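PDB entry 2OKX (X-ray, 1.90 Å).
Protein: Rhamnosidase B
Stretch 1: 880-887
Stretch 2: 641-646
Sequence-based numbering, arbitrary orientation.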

# COMPACT_ATOMS: atom_id res chain seq x y z
N LYS A 880 4.72 -19.63 23.76
CA LYS A 880 4.76 -20.30 22.46
C LYS A 880 3.65 -21.33 22.31
O LYS A 880 3.29 -22.00 23.28
CB LYS A 880 6.11 -20.99 22.25
CG LYS A 880 7.27 -20.06 21.97
CD LYS A 880 8.52 -20.86 21.65
CE LYS A 880 9.69 -19.96 21.30
NZ LYS A 880 10.89 -20.76 20.96
N ARG A 881 3.12 -21.46 21.10
CA ARG A 881 2.07 -22.43 20.80
C ARG A 881 2.70 -23.82 20.98
O ARG A 881 3.79 -24.07 20.46
CB ARG A 881 1.60 -22.26 19.35
CG ARG A 881 0.30 -23.00 18.99
CD ARG A 881 0.02 -22.96 17.48
NE ARG A 881 0.97 -23.77 16.73
CZ ARG A 881 2.00 -23.30 16.04
NH1 ARG A 881 2.81 -24.14 15.40
NH2 ARG A 881 2.22 -21.99 15.97
N GLY A 882 2.03 -24.71 21.70
CA GLY A 882 2.58 -26.04 21.95
C GLY A 882 1.98 -27.18 21.14
O GLY A 882 2.55 -28.26 21.06
N ALA A 883 0.81 -26.94 20.56
CA ALA A 883 0.11 -27.92 19.73
C ALA A 883 -0.82 -27.12 18.85
O ALA A 883 -1.12 -25.97 19.16
CB ALA A 883 -0.69 -28.90 20.59
N ASP A 884 -1.28 -27.72 17.76
CA ASP A 884 -2.18 -27.02 16.87
C ASP A 884 -3.39 -26.49 17.62
O ASP A 884 -3.90 -27.15 18.54
CB ASP A 884 -2.62 -27.93 15.72
CG ASP A 884 -1.48 -28.27 14.78
OD1 ASP A 884 -1.73 -28.97 13.77
OD2 ASP A 884 -0.34 -27.83 15.03
N GLY A 885 -3.83 -25.30 17.24
CA GLY A 885 -4.98 -24.69 17.88
C GLY A 885 -4.72 -24.27 19.32
O GLY A 885 -5.65 -24.02 20.07
N TRP A 886 -3.45 -24.21 19.70
CA TRP A 886 -3.07 -23.84 21.06
C TRP A 886 -3.70 -24.73 22.13
O TRP A 886 -4.01 -24.27 23.23
CB TRP A 886 -3.43 -22.37 21.34
CG TRP A 886 -2.66 -21.40 20.50
CD1 TRP A 886 -2.83 -21.17 19.16
CD2 TRP A 886 -1.58 -20.56 20.92
NE1 TRP A 886 -1.91 -20.24 18.72
CE2 TRP A 886 -1.13 -19.85 19.78
CE3 TRP A 886 -0.94 -20.34 22.15
CZ2 TRP A 886 -0.07 -18.93 19.83
CZ3 TRP A 886 0.12 -19.42 22.20
CH2 TRP A 886 0.54 -18.73 21.04
N ARG A 887 -3.88 -26.01 21.81
CA ARG A 887 -4.45 -26.95 22.77
C ARG A 887 -3.49 -27.11 23.94
O ARG A 887 -3.88 -27.48 25.05
CB ARG A 887 -4.73 -28.30 22.10
CG ARG A 887 -5.90 -28.25 21.11
CD ARG A 887 -6.22 -29.63 20.53
NE ARG A 887 -7.33 -29.63 19.58
CZ ARG A 887 -7.26 -29.17 18.33
NH1 ARG A 887 -8.34 -29.21 17.56
NH2 ARG A 887 -6.13 -28.68 17.85
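Stretch 2, residues 641-646: AAHTGN

Stretch 2 meets stretch 1 as the C-terminal end of a helix set against a loop, a contact made largely through backbone atoms, fixed by one direct hydrogen bond and extended by water bridges at its margins. The two segments lie at least 238 residues apart in sequence wherever they touch, and together they bury 334 Å².

Residues 641-644 are the last part of a helix that begins earlier in the chain. Gly 645 leaves helical geometry with phi/psi of 72/24, while its N still donates to Ala 641 O at 2.7 Å; Asn 646 then occupies the N-cap position of a following helix. In stretch 1, a strand that includes Lys 880 and Arg 881 gives way to a turn in which Gly 885 and Trp 886 both have positive phi (68° and 57°).

The register follows from the CA atoms: Asp 884 CA lies 4.6 Å from Ala 642 CA, and Gly 885 CA lies 4.2 Å from Gly 645 CA, so residue numbers rise together across these two pairs. The turn packs against the helix end, where Ala 642 O has lost its helical partner, Asn 646 N lying 6.1 Å away. Gly 885 N donates to Ala 642 O at 2.8 Å with an N-H...O angle of 161°, close enough to linear to leave little doubt. The same carbonyl receives a CA-H...O contact from Asp 884 CA at 3.1 Å, and Gly 885 CA makes another to His 643 O at 3.2 Å.

Positive phi by itself favours glycine at both Gly 885 and Gly 645. At Gly 645 an ideal CB would also point toward stretch 1, a tight 3.3 Å from Gly 885 N and 3.1 Å from Arg 887 NH2; at Gly 885 it would be crowded by Arg 887 NH2 at 3.0 Å.

Side chains extend the contact. Arg 881 CD lies 3.5 Å from Ala 642 O, and one face of its guanidinium is covered by Ala 642 CB and His 643 N; Ala 642 CB is also 3.6 Å from Asp 884 OD2. His 643 has its CA-to-CB bond directed away, yet with chi1 at 178° its ring comes back to place ND1 2.9 Å from Trp 886 NE1, near the plane of the indole. The two rings form an oblique pair, with planes at 84° and 4.7 Å between the centroids of the imidazole and the five-membered indole ring.

Water 1 joins His 643 ND1 (2.7 Å) to Arg 881 NH2 (3.0 Å). Water 2 donates to Gly 645 O and accepts from Arg 887 NH1, both at 2.7 Å, so this arginine reaches the helix end through solvent.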

# COMPACT_ATOMS: atom_id res chain seq x y z
N ALA A 641 -2.80 -22.85 9.59
CA ALA A 641 -3.43 -24.14 9.88
C ALA A 641 -3.05 -24.62 11.27
O ALA A 641 -3.89 -25.17 12.00
CB ALA A 641 -3.02 -25.17 8.83
N ALA A 642 -1.79 -24.43 11.65
CA ALA A 642 -1.32 -24.85 12.96
C ALA A 642 -1.84 -23.95 14.07
O ALA A 642 -2.16 -24.42 15.17
CB ALA A 642 0.21 -24.88 12.98
N HIS A 643 -1.95 -22.66 13.78
CA HIS A 643 -2.43 -21.68 14.75
C HIS A 643 -3.87 -21.95 15.14
O HIS A 643 -4.21 -22.00 16.33
CB HIS A 643 -2.33 -20.27 14.16
CG HIS A 643 -2.84 -19.19 15.06
ND1 HIS A 643 -2.16 -18.77 16.18
CD2 HIS A 643 -3.98 -18.46 15.02
CE1 HIS A 643 -2.85 -17.82 16.79
NE2 HIS A 643 -3.96 -17.62 16.10
N THR A 644 -4.71 -22.13 14.13
CA THR A 644 -6.13 -22.36 14.34
C THR A 644 -6.51 -23.82 14.53
O THR A 644 -7.54 -24.12 15.13
CB THR A 644 -6.95 -21.84 13.15
OG1 THR A 644 -6.60 -22.58 11.97
CG2 THR A 644 -6.67 -20.36 12.91
N GLY A 645 -5.68 -24.73 14.02
CA GLY A 645 -5.99 -26.14 14.12
C GLY A 645 -7.14 -26.43 13.17
O GLY A 645 -7.88 -27.40 13.34
N ASN A 646 -7.28 -25.57 12.16
CA ASN A 646 -8.35 -25.69 11.17
C ASN A 646 -7.99 -26.66 10.05
O ASN A 646 -7.50 -26.26 8.99
CB ASN A 646 -8.67 -24.30 10.60
CG ASN A 646 -9.93 -24.29 9.74
OD1 ASN A 646 -10.44 -23.23 9.38
ND2 ASN A 646 -10.43 -25.48 9.39
O HOH W 1 0.42 -19.60 16.13
O HOH W 2 -9.45 -28.72 15.12
O HOH W 3 -6.94 -29.62 14.79